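Local structure of hypothetical protein TM0894 (Thermotoga maritima, 1ZTC) at residues His101-Tyr104 with Lys105-Asn108; Ile175-Asn178 with Arg179-Tyr183; Tyr182-Ile186 with Lys187-Ser191. The protein binds two nickel ions in a metallo-beta-lactamase fold and is probably a hydrolase, possibly an endoribonuclease that cuts RNA. All coordinates share one frame; numbering follows the deposited sequence.

Interaction 1: His101-Tyr104 with Lys105-Asn108; sequences HEVY and KTKN. With PO4 (phosphate ion), chain G.
The phenol ring of Tyr104 carries the aliphatic part of Lys105 on one face, where Lys105 CG lies 4.0 Å from the ring centroid in a CH-pi contact displaced toward the rim. At the edge of this ring, in its plane, is the carbonyl oxygen of His101. The imidazole of His101 has Val103 CA at its own edge, and its ND1 accepts from Val103 N at 3.1 Å, while His148 stacks on the ring. Lysine suits its place because methylenes can cover the aromatic face while the chain, bent at chi3 and chi4, brings the ammonium NZ to Tyr104 OH at 3.1 Å. Residues 102-106 form the short 3-10 turn that follows strand 97-101 of the metallo-beta-lactamase fold, and Lys105 N to Glu102 O (3.2 Å) is one of its i to i+3 bonds. Thr106 grips Val103 O twice: its OG1 donates at 2.8 Å in the carbonyl plane, its backbone N at 3.1 Å from well above that plane. Thr106 OG1 can reach back because chi1 (72°) sets it between its own N and carbonyl carbon; Arg154 also bonds this hydroxyl. Glu102 turns its carboxylate to a salt bridge with Lys134. Lys107, paired with Glu155, sends NZ to O3 of a phosphate ion at 2.6 Å, and the same phosphate is held by Arg154 N and by Lys187 of the second subunit.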
loop_
_atom_site.group_PDB
_atom_site.type_symbol
_atom_site.label_atom_id
_atom_site.label_comp_id
_atom_site.label_asym_id
_atom_site.label_seq_id
_atom_site.Cartn_x
_atom_site.Cartn_y
_atom_site.Cartn_z
ATOM N N HIS A 101 -3.132 12.342 -27.213
ATOM C CA HIS A 101 -3.924 11.986 -28.382
ATOM C C HIS A 101 -5.219 12.777 -28.416
ATOM O O HIS A 101 -5.922 12.901 -27.402
ATOM C CB HIS A 101 -4.226 10.474 -28.435
ATOM C CG HIS A 101 -4.779 10.030 -29.761
ATOM N ND1 HIS A 101 -6.075 10.288 -30.147
ATOM C CD2 HIS A 101 -4.186 9.418 -30.817
ATOM C CE1 HIS A 101 -6.267 9.827 -31.374
ATOM N NE2 HIS A 101 -5.137 9.289 -31.799
ATOM N N GLU A 102 -5.549 13.291 -29.599
ATOM C CA GLU A 102 -6.679 14.199 -29.789
ATOM C C GLU A 102 -8.033 13.671 -29.301
ATOM O O GLU A 102 -8.893 14.446 -28.872
ATOM C CB GLU A 102 -6.784 14.602 -31.276
ATOM C CG GLU A 102 -6.921 13.421 -32.250
ATOM C CD GLU A 102 -7.089 13.835 -33.693
ATOM O OE1 GLU A 102 -7.069 15.049 -34.001
ATOM O OE2 GLU A 102 -7.239 12.919 -34.526
ATOM N N VAL A 103 -8.211 12.353 -29.301
ATOM C CA VAL A 103 -9.507 11.773 -29.000
ATOM C C VAL A 103 -9.847 11.840 -27.489
ATOM O O VAL A 103 -10.965 11.554 -27.097
ATOM C CB VAL A 103 -9.607 10.346 -29.655
ATOM C CG1 VAL A 103 -8.876 9.330 -28.875
ATOM C CG2 VAL A 103 -11.021 9.912 -29.852
ATOM N N TYR A 104 -8.910 12.306 -26.663
ATOM C CA TYR A 104 -9.196 12.552 -25.247
ATOM C C TYR A 104 -10.286 13.605 -25.098
ATOM O O TYR A 104 -11.094 13.540 -24.177
ATOM C CB TYR A 104 -7.930 12.942 -24.462
ATOM C CG TYR A 104 -7.716 14.418 -24.218
ATOM C CD1 TYR A 104 -7.077 15.211 -25.156
ATOM C CD2 TYR A 104 -8.165 15.019 -23.044
ATOM C CE1 TYR A 104 -6.893 16.575 -24.938
ATOM C CE2 TYR A 104 -7.975 16.387 -22.813
ATOM C CZ TYR A 104 -7.337 17.159 -23.755
ATOM O OH TYR A 104 -7.151 18.514 -23.529
ATOM N N LYS A 105 -10.307 14.568 -26.014
ATOM C CA LYS A 105 -11.335 15.614 -26.003
ATOM C C LYS A 105 -12.768 15.100 -26.193
ATOM O O LYS A 105 -13.714 15.824 -25.908
ATOM C CB LYS A 105 -11.024 16.664 -27.065
ATOM C CG LYS A 105 -9.875 17.556 -26.668
ATOM C CD LYS A 105 -9.668 18.707 -27.641
ATOM C CE LYS A 105 -9.274 19.999 -26.894
ATOM N NZ LYS A 105 -7.964 19.901 -26.152
ATOM N N THR A 106 -12.936 13.860 -26.652
ATOM C CA THR A 106 -14.262 13.277 -26.843
ATOM C C THR A 106 -14.806 12.593 -25.598
ATOM O O THR A 106 -15.936 12.118 -25.618
ATOM C CB THR A 106 -14.295 12.257 -28.012
ATOM O OG1 THR A 106 -13.619 11.034 -27.668
ATOM C CG2 THR A 106 -13.663 12.848 -29.266
ATOM N N LYS A 107 -14.006 12.509 -24.534
ATOM C CA LYS A 107 -14.449 11.937 -23.272
ATOM C C LYS A 107 -15.009 13.004 -22.335
ATOM O O LYS A 107 -14.496 14.108 -22.253
ATOM C CB LYS A 107 -13.304 11.221 -22.550
ATOM C CG LYS A 107 -12.944 9.916 -23.130
ATOM C CD LYS A 107 -12.273 8.999 -22.089
ATOM C CE LYS A 107 -11.217 8.155 -22.773
ATOM N NZ LYS A 107 -10.828 6.928 -22.039
ATOM N N ASN A 108 -16.078 12.647 -21.650
ATOM C CA ASN A 108 -16.697 13.494 -20.658
ATOM C C ASN A 108 -16.140 13.089 -19.296
ATOM O O ASN A 108 -16.629 12.146 -18.674
ATOM C CB ASN A 108 -18.203 13.269 -20.756
ATOM C CG ASN A 108 -18.994 14.124 -19.801
ATOM O OD1 ASN A 108 -18.441 14.816 -18.959
ATOM N ND2 ASN A 108 -20.287 14.067 -19.925
HETATM P P PO4 G . -12.551 4.224 -23.426
HETATM O O1 PO4 G . -13.825 4.382 -24.201
HETATM O O2 PO4 G . -12.774 4.583 -21.996
HETATM O O3 PO4 G . -11.533 5.225 -23.901
HETATM O O4 PO4 G . -12.058 2.812 -23.614
#

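Interaction 2: Ile175-Asn178 with Arg179-Tyr183; sequences ITPN and RLSYY
Matching first torsions fold Asn178 and Ser181 toward each other: chi1 is 56° in Asn178 and 57° in Ser181, which places Asn178 OD1 before Ser181 N and Ser181 OG before Asn178 O. The result is an N-cap at the start of helix 179-187, just after the loop that carries the metal ligand Asp174. Asn178 OD1 accepts from Ser181 N at 3.1 Å, and the donor lies nearly along the C=O axis of the amide. Asparagine fits here because its short side chain bears an acceptor that can replace the carbonyl missing from a preceding turn. Ser181 answers with its hydroxyl, OG donating to Asn178 O at 2.6 Å, while Tyr182 N, 3.3 Å from that same oxygen, makes the first regular helical bond. Two donors thus hold one carbonyl, with a weak third approach from Ser181 N. On the loop side, Pro177 places its ring beside the serine, and Thr176 CB lies 3.7 Å from Ser181 OG. The helix start is tied to the loop around the metal ligand His211: Arg179 N bonds Asp212, its guanidinium reaches the carbonyls of Ala213 and Pro214, and Pro177 pairs with His211 through the backbone. Within the proline ring, Pro177 CD lies 3.2 Å from Ser181 OG.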
loop_
_atom_site.group_PDB
_atom_site.type_symbol
_atom_site.label_atom_id
_atom_site.label_comp_id
_atom_site.label_asym_id
_atom_site.label_seq_id
_atom_site.Cartn_x
_atom_site.Cartn_y
_atom_site.Cartn_z
ATOM N N ILE A 175 -1.299 -0.789 -22.151
ATOM C CA ILE A 175 -1.619 -1.963 -22.942
ATOM C C ILE A 175 -0.892 -3.208 -22.379
ATOM O O ILE A 175 -1.342 -4.319 -22.600
ATOM C CB ILE A 175 -1.287 -1.768 -24.439
ATOM C CG1 ILE A 175 0.204 -1.499 -24.619
ATOM C CG2 ILE A 175 -2.147 -0.641 -25.019
ATOM C CD1 ILE A 175 0.644 -1.428 -26.064
ATOM N N THR A 176 0.254 -3.008 -21.717
ATOM C CA THR A 176 0.960 -4.061 -20.991
ATOM C C THR A 176 1.422 -3.441 -19.656
ATOM O O THR A 176 2.496 -2.867 -19.562
ATOM C CB THR A 176 2.220 -4.563 -21.722
ATOM O OG1 THR A 176 3.027 -3.437 -22.090
ATOM C CG2 THR A 176 1.880 -5.391 -22.938
ATOM N N PRO A 177 0.579 -3.512 -18.640
ATOM C CA PRO A 177 0.873 -2.760 -17.407
ATOM C C PRO A 177 2.096 -3.239 -16.632
ATOM O O PRO A 177 2.754 -2.434 -15.950
ATOM C CB PRO A 177 -0.421 -2.884 -16.593
ATOM C CG PRO A 177 -1.173 -3.947 -17.191
ATOM C CD PRO A 177 -0.751 -4.129 -18.620
ATOM N N ASN A 178 2.414 -4.527 -16.771
ATOM C CA ASN A 178 3.493 -5.120 -16.040
ATOM C C ASN A 178 4.069 -6.326 -16.776
ATOM O O ASN A 178 3.611 -6.685 -17.845
ATOM C CB ASN A 178 3.028 -5.493 -14.624
ATOM C CG ASN A 178 1.816 -6.402 -14.630
ATOM O OD1 ASN A 178 1.700 -7.286 -15.463
ATOM N ND2 ASN A 178 0.896 -6.164 -13.714
ATOM N N ARG A 179 5.098 -6.918 -16.204
ATOM C CA ARG A 179 5.795 -8.055 -16.826
ATOM C C ARG A 179 4.889 -9.243 -17.080
ATOM O O ARG A 179 4.969 -9.893 -18.126
ATOM C CB ARG A 179 6.952 -8.501 -15.924
ATOM C CG ARG A 179 8.045 -7.435 -15.786
ATOM C CD ARG A 179 8.995 -7.720 -14.606
ATOM N NE ARG A 179 10.132 -6.806 -14.670
ATOM C CZ ARG A 179 11.305 -7.039 -14.083
ATOM N NH1 ARG A 179 11.481 -8.137 -13.371
ATOM N NH2 ARG A 179 12.314 -6.174 -14.210
ATOM N N LEU A 180 4.019 -9.542 -16.132
ATOM C CA LEU A 180 3.093 -10.671 -16.325
ATOM C C LEU A 180 2.207 -10.473 -17.550
ATOM O O LEU A 180 1.933 -11.426 -18.286
ATOM C CB LEU A 180 2.204 -10.929 -15.092
ATOM C CG LEU A 180 2.871 -11.417 -13.796
ATOM C CD1 LEU A 180 1.808 -12.017 -12.837
ATOM C CD2 LEU A 180 4.034 -12.445 -14.028
ATOM N N SER A 181 1.753 -9.253 -17.797
ATOM C CA SER A 181 0.883 -9.047 -18.964
ATOM C C SER A 181 1.668 -9.257 -20.233
ATOM O O SER A 181 1.161 -9.778 -21.226
ATOM C CB SER A 181 0.233 -7.665 -18.957
ATOM O OG SER A 181 1.211 -6.669 -18.902
ATOM N N TYR A 182 2.937 -8.866 -20.213
ATOM C CA TYR A 182 3.801 -9.111 -21.345
ATOM C C TYR A 182 4.038 -10.605 -21.551
ATOM O O TYR A 182 4.013 -11.101 -22.664
ATOM C CB TYR A 182 5.128 -8.359 -21.169
ATOM C CG TYR A 182 6.204 -8.751 -22.165
ATOM C CD1 TYR A 182 6.091 -8.412 -23.505
ATOM C CD2 TYR A 182 7.334 -9.458 -21.759
ATOM C CE1 TYR A 182 7.048 -8.764 -24.413
ATOM C CE2 TYR A 182 8.324 -9.801 -22.663
ATOM C CZ TYR A 182 8.172 -9.454 -23.995
ATOM O OH TYR A 182 9.140 -9.797 -24.898
ATOM N N TYR A 183 4.313 -11.325 -20.473
ATOM C CA TYR A 183 4.483 -12.773 -20.584
ATOM C C TYR A 183 3.214 -13.450 -21.115
ATOM O O TYR A 183 3.296 -14.428 -21.830
ATOM C CB TYR A 183 4.861 -13.425 -19.241
ATOM C CG TYR A 183 6.144 -12.929 -18.593
ATOM C CD1 TYR A 183 7.262 -12.578 -19.350
ATOM C CD2 TYR A 183 6.243 -12.843 -17.200
ATOM C CE1 TYR A 183 8.435 -12.141 -18.731
ATOM C CE2 TYR A 183 7.409 -12.402 -16.580
ATOM C CZ TYR A 183 8.491 -12.058 -17.350
ATOM O OH TYR A 183 9.625 -11.622 -16.721
#

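Interaction 3: Tyr182-Ile186 with Lys187-Ser191; sequences YYDII and KGYGS. With PO4 (phosphate ion), chain U.
A Schellman motif ends helix 179-187, with Gly188 as the residue that turns out of it and Asp184 and Tyr189 locked across the turn. The positive phi of Gly188 (96°) suits glycine, since at these backbone angles a CB would be jammed against the preceding carbonyl oxygen. Two bonds define the motif: Tyr189 N reaches back to Asp184 O at 3.2 Å, and Gly188 N to Ile185 O at 3.0 Å. Weak bonds from Gly188 N and Gly190 N also fall on Asp184 O, while Lys187 N bonds Tyr183 O at 2.9 Å, an i to i+4 bond. The side chains repeat this closure. Tyr189 OH donates to Asp184 OD1 at 2.9 Å, meeting it from above the carboxylate plane, and the ring plane is inclined 39° to that carboxylate. Tyr189 CE1 rests on Asp184 CB at 3.5 Å, while Asp184 O lies over one ring face near the rim. With chi1 at 55°, the tyrosine ring folds back over its own backbone and so toward the helix. Ser191 caps the next helix, 192-201, through its OG, which also bonds Tyr189 O of the second subunit; reciprocally, Tyr189 O bonds Ser191 OG of the second subunit. Lys187, its CG 3.1 Å from Tyr183 O, directs NZ to a phosphate ion also held by Arg154 N of the second subunit. Backbone bonds and one phenol-to-carboxylate bond close the turn, then, while the lysine's positive charge is turned toward an anion at the subunit interface, where it probably eases the phosphate's negative charge.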
loop_
_atom_site.group_PDB
_atom_site.type_symbol
_atom_site.label_atom_id
_atom_site.label_comp_id
_atom_site.label_asym_id
_atom_site.label_seq_id
_atom_site.Cartn_x
_atom_site.Cartn_y
_atom_site.Cartn_z
ATOM N N TYR A 182 2.937 -8.866 -20.213
ATOM C CA TYR A 182 3.801 -9.111 -21.345
ATOM C C TYR A 182 4.038 -10.605 -21.551
ATOM O O TYR A 182 4.013 -11.101 -22.664
ATOM C CB TYR A 182 5.128 -8.359 -21.169
ATOM C CG TYR A 182 6.204 -8.751 -22.165
ATOM C CD1 TYR A 182 6.091 -8.412 -23.505
ATOM C CD2 TYR A 182 7.334 -9.458 -21.759
ATOM C CE1 TYR A 182 7.048 -8.764 -24.413
ATOM C CE2 TYR A 182 8.324 -9.801 -22.663
ATOM C CZ TYR A 182 8.172 -9.454 -23.995
ATOM O OH TYR A 182 9.140 -9.797 -24.898
ATOM N N TYR A 183 4.313 -11.325 -20.473
ATOM C CA TYR A 183 4.483 -12.773 -20.584
ATOM C C TYR A 183 3.214 -13.450 -21.115
ATOM O O TYR A 183 3.296 -14.428 -21.830
ATOM C CB TYR A 183 4.861 -13.425 -19.241
ATOM C CG TYR A 183 6.144 -12.929 -18.593
ATOM C CD1 TYR A 183 7.262 -12.578 -19.350
ATOM C CD2 TYR A 183 6.243 -12.843 -17.200
ATOM C CE1 TYR A 183 8.435 -12.141 -18.731
ATOM C CE2 TYR A 183 7.409 -12.402 -16.580
ATOM C CZ TYR A 183 8.491 -12.058 -17.350
ATOM O OH TYR A 183 9.625 -11.622 -16.721
ATOM N N ASP A 184 2.045 -12.960 -20.743
ATOM C CA ASP A 184 0.802 -13.547 -21.281
ATOM C C ASP A 184 0.746 -13.461 -22.799
ATOM O O ASP A 184 0.381 -14.420 -23.460
ATOM C CB ASP A 184 -0.428 -12.890 -20.654
ATOM C CG ASP A 184 -0.525 -13.175 -19.154
ATOM O OD1 ASP A 184 0.076 -14.184 -18.654
ATOM O OD2 ASP A 184 -1.204 -12.391 -18.491
ATOM N N ILE A 185 1.136 -12.316 -23.338
ATOM C CA ILE A 185 1.259 -12.139 -24.786
ATOM C C ILE A 185 2.239 -13.129 -25.418
ATOM O O ILE A 185 1.920 -13.842 -26.360
ATOM C CB ILE A 185 1.670 -10.696 -25.097
ATOM C CG1 ILE A 185 0.534 -9.715 -24.805
ATOM C CG2 ILE A 185 2.160 -10.584 -26.538
ATOM C CD1 ILE A 185 -0.468 -9.596 -25.892
ATOM N N ILE A 186 3.436 -13.212 -24.870
ATOM C CA ILE A 186 4.412 -14.188 -25.345
ATOM C C ILE A 186 3.910 -15.620 -25.308
ATOM O O ILE A 186 4.235 -16.404 -26.203
ATOM C CB ILE A 186 5.705 -14.159 -24.505
ATOM C CG1 ILE A 186 6.533 -12.950 -24.888
ATOM C CG2 ILE A 186 6.566 -15.465 -24.707
ATOM C CD1 ILE A 186 7.577 -12.696 -23.864
ATOM N N LYS A 187 3.168 -15.976 -24.253
ATOM C CA LYS A 187 2.632 -17.324 -24.125
ATOM C C LYS A 187 1.416 -17.589 -25.053
ATOM O O LYS A 187 0.960 -18.714 -25.158
ATOM C CB LYS A 187 2.298 -17.605 -22.668
ATOM C CG LYS A 187 3.525 -17.550 -21.782
ATOM C CD LYS A 187 3.332 -18.265 -20.481
ATOM C CE LYS A 187 3.202 -17.366 -19.282
ATOM N NZ LYS A 187 3.982 -17.950 -18.115
ATOM N N GLY A 188 0.914 -16.559 -25.729
ATOM C CA GLY A 188 -0.086 -16.748 -26.773
ATOM C C GLY A 188 -1.551 -16.567 -26.365
ATOM O O GLY A 188 -2.443 -16.867 -27.145
ATOM N N TYR A 189 -1.815 -16.079 -25.162
ATOM C CA TYR A 189 -3.193 -15.951 -24.740
ATOM C C TYR A 189 -3.542 -14.537 -24.323
ATOM O O TYR A 189 -4.602 -14.304 -23.770
ATOM C CB TYR A 189 -3.536 -17.009 -23.669
ATOM C CG TYR A 189 -2.638 -17.024 -22.441
ATOM C CD1 TYR A 189 -2.716 -16.012 -21.495
ATOM C CD2 TYR A 189 -1.755 -18.084 -22.208
ATOM C CE1 TYR A 189 -1.908 -16.022 -20.368
ATOM C CE2 TYR A 189 -0.948 -18.115 -21.079
ATOM C CZ TYR A 189 -1.029 -17.075 -20.164
ATOM O OH TYR A 189 -0.249 -17.075 -19.038
ATOM N N GLY A 190 -2.660 -13.587 -24.618
ATOM C CA GLY A 190 -2.956 -12.178 -24.385
ATOM C C GLY A 190 -3.611 -11.551 -25.599
ATOM O O GLY A 190 -3.949 -12.253 -26.559
ATOM N N SER A 191 -3.769 -10.227 -25.556
ATOM C CA SER A 191 -4.314 -9.422 -26.657
ATOM C C SER A 191 -3.628 -9.691 -27.983
ATOM O O SER A 191 -2.416 -9.539 -28.103
ATOM C CB SER A 191 -4.191 -7.923 -26.344
ATOM O OG SER A 191 -4.572 -7.129 -27.478
HETATM P P PO4 U . 3.229 -21.259 -16.031
HETATM O O1 PO4 U . 2.628 -20.042 -16.692
HETATM O O2 PO4 U . 4.289 -20.826 -15.057
HETATM O O3 PO4 U . 3.836 -22.064 -17.142
HETATM O O4 PO4 U . 2.203 -22.056 -15.265
#

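In the fold
Interactions 2 and 3 are the two ends of helix 179-187, sharing Tyr182 and Tyr183, with centres about 8 Å apart. The centres of interactions 1 and 2 are about 25 Å apart, and those of interactions 1 and 3 about 29 Å apart. The partly buried start of the helix, in interaction 2, is tied to loops near the nickel ions and relies on an asparagine N-cap and a serine hydroxyl bond. Interaction 3 is a surface contact at the other end, where glycine, tyrosine and aspartate make the turn and the second subunit takes part. Interaction 1, also at the surface, adds a lysine-aromatic contact. A phosphate bridges Lys107 to Lys187 of the second subunit, linking interaction 1 to that subunit's interaction 3.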